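Local coordinates for protein auracyanin-A (Chloroflexus aurantiacus, PDB 2AAN) that carries electrons as a blue copper protein of the cupredoxin fold, probably as a soluble acceptor for the membrane-bound alternative complex III, at residues A[57-62]-A[122-127]; A[118-123]-A[131-136]. All coordinates share one frame; numbering follows the deposited sequence.

Interaction 1 of 2, residues A[57-62]-A[122-127]; sequences QHNWIL and ICTVPG. With CU (copper (II) ion), chain B.
The type 1 copper site of this cupredoxin joins 57-62 to 122-127 through one metal ion: His58 ND1 binds copper at 2.1 Å and Cys123 SG at 2.2 Å, with His128 ND1 a further ligand. SG lies anti to its own backbone N (chi1 170°), in the plane of the His58 ring at its edge. Two backbone amides also grip the thiolate. Asn59 N-H reaches SG across the contact, N to SG 3.4 Å and nearly straight at 170°, and the Val125 N-H, two residues on in the cysteine's own loop, also points at SG. The side-chain amide of Asn59 bridges the two segments: OD1 takes the N-H of Thr124 on a lone pair at 2.9 Å, while ND2 gives an in-plane bond to Thr124 OG1, itself also bonded to Tyr86 O, and another to Asn85. An alanine here would probably leave Thr124 N without its acceptor and let the cysteine loop shift against the histidine segment. Toward the sheet, Ile61 and Ile122 form an antiparallel hydrogen-bonded pair. Two N-H groups directed at the sulfur would be expected to draw off some of its negative charge and so tune the copper-thiolate bond.

Interaction 2 of 2, residues A[118-123]-A[131-136]; sequences TYLYIC and LMQGKL. With CU (copper (II) ion), chain B; SO4 (sulfate ion), chain D.
Met132 SD sits 2.9 Å from the copper, much farther than the thiolate of Cys123, as suits the weak axial ligand of a blue copper site. Its chain is extended, with CG anti to the backbone N (chi1 -165°), which carries the sulfur alongside Cys123, SD to CB 3.8 Å. Behind the ligands, Cys123 N gives Met132 O a weak hydrogen bond, closing the copper end of the antiparallel hairpin made by 117-122 and 133-138. Next comes the hydrogen-bonded pair Tyr121 and Gly134. The tyrosine ring folds over its partner strand, with Gly134 CA over its face, 3.8 Å from the centroid in a CH-pi contact, and Lys135 N over the same face nearer the rim. A CB at Gly134 would be jammed against CE1 of that ring. Tyr121 OH is held by Lys34 O, and Trp60 and Phe32 also meet the ring. Farther along, Tyr119 and Leu136 exchange backbone bonds, Leu136 N to Tyr119 O being 2.8 Å, and Lys135 NZ is hydrogen-bonded at 2.8 Å to O1 of a sulfate ion, probably from the crystallisation liquor. The paired strands thus bring both sulfur ligands, one a short-bonded thiolate and the other a distant thioether, to the same end of the hairpin.

Overall arrangement
Interactions 1 and 2 share Ile122 and Cys123 and meet at the copper, their centres about 10 Å apart. Strand 117-122 lies between 61-63 and 133-138 in one sheet, so the cysteine leaves a strand paired on both sides: interaction 1 brings in His58 and interaction 2 Met132. These two ligands also touch directly, His58 ND1 to Met132 CE 3.2 Å. His128, from the loop between 122-127 and 131-136, completes the four-residue site. Away from the copper, along the strands, the contacts join again in an aromatic cluster, where Trp60 NE1 packs 3.2 Å from Tyr121 CG. The copper is thus held by the strand end and following loop, which give Cys123, His128 and Met132, and by a segment distant in sequence, which gives His58.

Interaction 1 of 2, residues A[57-62]-A[122-127]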
loop_
_atom_site.group_PDB
_atom_site.type_symbol
_atom_site.label_atom_id
_atom_site.label_comp_id
_atom_site.label_asym_id
_atom_site.label_seq_id
_atom_site.Cartn_x
_atom_site.Cartn_y
_atom_site.Cartn_z
ATOM N N GLN A 57 0.157 -2.767 13.064
ATOM C CA GLN A 57 0.351 -1.611 12.202
ATOM C C GLN A 57 0.299 -2.121 10.782
ATOM O O GLN A 57 0.658 -3.244 10.535
ATOM C CB GLN A 57 1.676 -0.853 12.485
ATOM C CG GLN A 57 2.831 -1.728 12.824
ATOM C CD GLN A 57 4.101 -0.995 13.073
ATOM O OE1 GLN A 57 4.192 0.219 12.903
ATOM N NE2 GLN A 57 5.118 -1.744 13.471
ATOM N N HIS A 58 -0.149 -1.279 9.865
ATOM C CA HIS A 58 -0.151 -1.588 8.444
ATOM C C HIS A 58 0.114 -0.316 7.647
ATOM O O HIS A 58 -0.234 0.789 8.071
ATOM C CB HIS A 58 -1.522 -2.068 7.989
ATOM C CG HIS A 58 -1.962 -3.383 8.565
ATOM N ND1 HIS A 58 -1.347 -4.578 8.262
ATOM C CD2 HIS A 58 -2.967 -3.685 9.428
ATOM C CE1 HIS A 58 -1.955 -5.561 8.908
ATOM N NE2 HIS A 58 -2.963 -5.049 9.603
ATOM N N ASN A 59 0.555 -0.518 6.419
ATOM C CA ASN A 59 0.513 0.550 5.430
ATOM C C ASN A 59 0.029 0.025 4.087
ATOM O O ASN A 59 -0.272 -1.166 3.941
ATOM C CB ASN A 59 1.854 1.310 5.351
ATOM C CG ASN A 59 3.037 0.429 5.020
ATOM O OD1 ASN A 59 2.871 -0.613 4.439
ATOM N ND2 ASN A 59 4.257 0.858 5.397
ATOM N N TRP A 60 -0.113 0.942 3.143
ATOM C CA TRP A 60 -0.550 0.637 1.757
ATOM C C TRP A 60 0.410 1.373 0.876
ATOM O O TRP A 60 0.399 2.593 0.875
ATOM C CB TRP A 60 -1.969 1.130 1.504
ATOM C CG TRP A 60 -2.521 0.806 0.146
ATOM C CD1 TRP A 60 -3.305 -0.243 -0.168
ATOM C CD2 TRP A 60 -2.403 1.596 -1.045
ATOM N NE1 TRP A 60 -3.619 -0.226 -1.518
ATOM C CE2 TRP A 60 -3.101 0.912 -2.072
ATOM C CE3 TRP A 60 -1.746 2.777 -1.360
ATOM C CZ2 TRP A 60 -3.150 1.374 -3.384
ATOM C CZ3 TRP A 60 -1.799 3.238 -2.666
ATOM C CH2 TRP A 60 -2.517 2.555 -3.655
ATOM N N ILE A 61 1.260 0.613 0.193
ATOM C CA ILE A 61 2.307 1.160 -0.644
ATOM C C ILE A 61 2.129 0.645 -2.074
ATOM O O ILE A 61 2.122 -0.565 -2.318
ATOM C CB ILE A 61 3.705 0.746 -0.127
ATOM C CG1 ILE A 61 3.865 1.016 1.383
ATOM C CG2 ILE A 61 4.827 1.382 -0.937
ATOM C CD1 ILE A 61 3.697 2.440 1.892
ATOM N N LEU A 62 2.028 1.573 -3.011
ATOM C CA LEU A 62 1.898 1.254 -4.419
ATOM C C LEU A 62 3.233 1.277 -5.081
ATOM O O LEU A 62 3.910 2.304 -5.082
ATOM C CB LEU A 62 1.011 2.276 -5.105
ATOM C CG LEU A 62 0.680 2.082 -6.573
ATOM C CD1 LEU A 62 -0.043 0.767 -6.811
ATOM C CD2 LEU A 62 -0.195 3.202 -7.015
ATOM N N ILE A 122 1.276 -3.295 -1.566
ATOM C CA ILE A 122 1.803 -4.146 -0.518
ATOM C C ILE A 122 1.804 -3.386 0.802
ATOM O O ILE A 122 1.647 -2.166 0.849
ATOM C CB ILE A 122 3.246 -4.646 -0.802
ATOM C CG1 ILE A 122 4.266 -3.478 -0.802
ATOM C CG2 ILE A 122 3.301 -5.342 -2.143
ATOM C CD1 ILE A 122 5.717 -3.886 -0.918
ATOM N N CYS A 123 1.956 -4.138 1.883
ATOM C CA CYS A 123 2.250 -3.529 3.182
ATOM C C CYS A 123 3.682 -3.892 3.515
ATOM O O CYS A 123 4.040 -5.050 3.387
ATOM C CB CYS A 123 1.323 -4.085 4.231
ATOM S SG CYS A 123 1.726 -3.645 5.937
ATOM N N THR A 124 4.479 -2.934 3.961
ATOM C CA THR A 124 5.880 -3.197 4.313
ATOM C C THR A 124 6.143 -3.328 5.820
ATOM O O THR A 124 7.285 -3.357 6.247
ATOM C CB THR A 124 6.783 -2.094 3.734
ATOM O OG1 THR A 124 6.438 -0.850 4.312
ATOM C CG2 THR A 124 6.623 -2.019 2.228
ATOM N N VAL A 125 5.104 -3.459 6.627
ATOM C CA VAL A 125 5.310 -3.737 8.042
ATOM C C VAL A 125 5.994 -5.133 8.138
ATOM O O VAL A 125 5.622 -6.050 7.412
ATOM C CB VAL A 125 3.979 -3.610 8.811
ATOM C CG1 VAL A 125 4.050 -4.261 10.236
ATOM C CG2 VAL A 125 3.535 -2.127 8.849
ATOM N N PRO A 126 7.042 -5.259 8.976
ATOM C CA PRO A 126 7.814 -6.486 9.034
ATOM C C PRO A 126 6.955 -7.744 9.061
ATOM O O PRO A 126 6.103 -7.886 9.919
ATOM C CB PRO A 126 8.611 -6.330 10.350
ATOM C CG PRO A 126 8.922 -4.884 10.373
ATOM C CD PRO A 126 7.641 -4.228 9.848
ATOM N N GLY A 127 7.214 -8.651 8.124
ATOM C CA GLY A 127 6.510 -9.928 8.082
ATOM C C GLY A 127 5.163 -9.962 7.370
ATOM O O GLY A 127 4.606 -11.050 7.150
HETATM CU CU CU B . 0.435 -4.865 7.267
#

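Interaction 2 of 2, residues A[118-123]-A[131-136]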
loop_
_atom_site.group_PDB
_atom_site.type_symbol
_atom_site.label_atom_id
_atom_site.label_comp_id
_atom_site.label_asym_id
_atom_site.label_seq_id
_atom_site.Cartn_x
_atom_site.Cartn_y
_atom_site.Cartn_z
ATOM N N THR A 118 -0.964 -2.766 -14.683
ATOM C CA THR A 118 -1.291 -3.321 -13.374
ATOM C C THR A 118 -0.100 -3.126 -12.456
ATOM O O THR A 118 1.047 -3.195 -12.879
ATOM C CB THR A 118 -1.713 -4.810 -13.442
ATOM O OG1 THR A 118 -0.616 -5.595 -13.903
ATOM C CG2 THR A 118 -2.865 -4.972 -14.402
ATOM N N TYR A 119 -0.386 -2.829 -11.200
ATOM C CA TYR A 119 0.641 -2.475 -10.228
ATOM C C TYR A 119 0.354 -3.248 -8.968
ATOM O O TYR A 119 -0.773 -3.590 -8.702
ATOM C CB TYR A 119 0.570 -0.973 -9.938
ATOM C CG TYR A 119 0.809 -0.120 -11.177
ATOM C CD1 TYR A 119 2.080 0.384 -11.461
ATOM C CD2 TYR A 119 -0.233 0.171 -12.059
ATOM C CE1 TYR A 119 2.311 1.159 -12.599
ATOM C CE2 TYR A 119 -0.018 0.945 -13.212
ATOM C CZ TYR A 119 1.249 1.441 -13.467
ATOM O OH TYR A 119 1.458 2.202 -14.586
ATOM N N LEU A 120 1.374 -3.527 -8.194
ATOM C CA LEU A 120 1.163 -4.188 -6.902
ATOM C C LEU A 120 1.038 -3.152 -5.823
ATOM O O LEU A 120 1.717 -2.128 -5.871
ATOM C CB LEU A 120 2.342 -5.094 -6.557
ATOM C CG LEU A 120 2.563 -6.269 -7.481
ATOM C CD1 LEU A 120 3.915 -6.927 -7.206
ATOM C CD2 LEU A 120 1.455 -7.288 -7.377
ATOM N N TYR A 121 0.141 -3.403 -4.872
ATOM C CA TYR A 121 0.185 -2.705 -3.618
ATOM C C TYR A 121 0.465 -3.718 -2.540
ATOM O O TYR A 121 0.056 -4.860 -2.661
ATOM C CB TYR A 121 -1.068 -1.850 -3.343
ATOM C CG TYR A 121 -2.417 -2.536 -3.404
ATOM C CD1 TYR A 121 -2.891 -3.274 -2.324
ATOM C CD2 TYR A 121 -3.253 -2.394 -4.515
ATOM C CE1 TYR A 121 -4.144 -3.858 -2.355
ATOM C CE2 TYR A 121 -4.500 -2.969 -4.547
ATOM C CZ TYR A 121 -4.946 -3.718 -3.478
ATOM O OH TYR A 121 -6.188 -4.332 -3.499
ATOM N N ILE A 122 1.276 -3.295 -1.566
ATOM C CA ILE A 122 1.803 -4.146 -0.518
ATOM C C ILE A 122 1.804 -3.386 0.802
ATOM O O ILE A 122 1.647 -2.166 0.849
ATOM C CB ILE A 122 3.246 -4.646 -0.802
ATOM C CG1 ILE A 122 4.266 -3.478 -0.802
ATOM C CG2 ILE A 122 3.301 -5.342 -2.143
ATOM C CD1 ILE A 122 5.717 -3.886 -0.918
ATOM N N CYS A 123 1.956 -4.138 1.883
ATOM C CA CYS A 123 2.250 -3.529 3.182
ATOM C C CYS A 123 3.682 -3.892 3.515
ATOM O O CYS A 123 4.040 -5.050 3.387
ATOM C CB CYS A 123 1.323 -4.085 4.231
ATOM S SG CYS A 123 1.726 -3.645 5.937
ATOM N N LEU A 131 2.308 -12.098 2.162
ATOM C CA LEU A 131 0.880 -12.360 2.196
ATOM C C LEU A 131 0.056 -11.121 1.891
ATOM O O LEU A 131 -0.965 -11.184 1.219
ATOM C CB LEU A 131 0.452 -12.912 3.557
ATOM C CG LEU A 131 0.731 -14.394 3.792
ATOM C CD1 LEU A 131 0.504 -14.664 5.267
ATOM C CD2 LEU A 131 -0.171 -15.246 2.940
ATOM N N MET A 132 0.468 -9.991 2.437
ATOM C CA MET A 132 -0.375 -8.822 2.394
ATOM C C MET A 132 -0.055 -8.048 1.122
ATOM O O MET A 132 0.838 -7.180 1.060
ATOM C CB MET A 132 -0.191 -8.037 3.686
ATOM C CG MET A 132 -1.283 -7.009 3.903
ATOM S SD MET A 132 -1.348 -6.401 5.565
ATOM C CE MET A 132 -2.509 -5.042 5.305
ATOM N N GLN A 133 -0.799 -8.377 0.084
ATOM C CA GLN A 133 -0.624 -7.744 -1.207
ATOM C C GLN A 133 -1.908 -7.766 -2.019
ATOM O O GLN A 133 -2.817 -8.571 -1.783
ATOM C CB GLN A 133 0.502 -8.425 -2.004
ATOM C CG GLN A 133 0.311 -9.912 -2.244
ATOM C CD GLN A 133 1.263 -10.466 -3.265
ATOM O OE1 GLN A 133 1.183 -10.131 -4.463
ATOM N NE2 GLN A 133 2.176 -11.348 -2.809
ATOM N N GLY A 134 -1.958 -6.866 -2.982
ATOM C CA GLY A 134 -3.029 -6.826 -3.932
ATOM C C GLY A 134 -2.574 -6.186 -5.229
ATOM O O GLY A 134 -1.374 -5.953 -5.437
ATOM N N LYS A 135 -3.551 -5.905 -6.081
ATOM C CA LYS A 135 -3.308 -5.442 -7.438
ATOM C C LYS A 135 -4.148 -4.195 -7.766
ATOM O O LYS A 135 -5.337 -4.196 -7.531
ATOM C CB LYS A 135 -3.721 -6.581 -8.369
ATOM C CG LYS A 135 -3.450 -6.427 -9.824
ATOM C CD LYS A 135 -3.768 -7.741 -10.545
ATOM C CE LYS A 135 -5.278 -7.900 -10.805
ATOM N NZ LYS A 135 -5.603 -9.222 -11.480
ATOM N N LEU A 136 -3.504 -3.158 -8.297
ATOM C CA LEU A 136 -4.189 -1.971 -8.805
ATOM C C LEU A 136 -4.226 -2.087 -10.344
ATOM O O LEU A 136 -3.187 -2.172 -10.977
ATOM C CB LEU A 136 -3.451 -0.697 -8.399
ATOM C CG LEU A 136 -4.069 0.559 -9.011
ATOM C CD1 LEU A 136 -5.376 0.895 -8.303
ATOM C CD2 LEU A 136 -3.112 1.738 -8.947
HETATM CU CU CU B . 0.435 -4.865 7.267
HETATM S S SO4 D . -4.342 -8.974 -14.632
HETATM O O1 SO4 D . -3.600 -9.205 -13.414
HETATM O O2 SO4 D . -3.427 -9.074 -15.768
HETATM O O3 SO4 D . -4.995 -7.667 -14.645
HETATM O O4 SO4 D . -5.373 -10.005 -14.740
#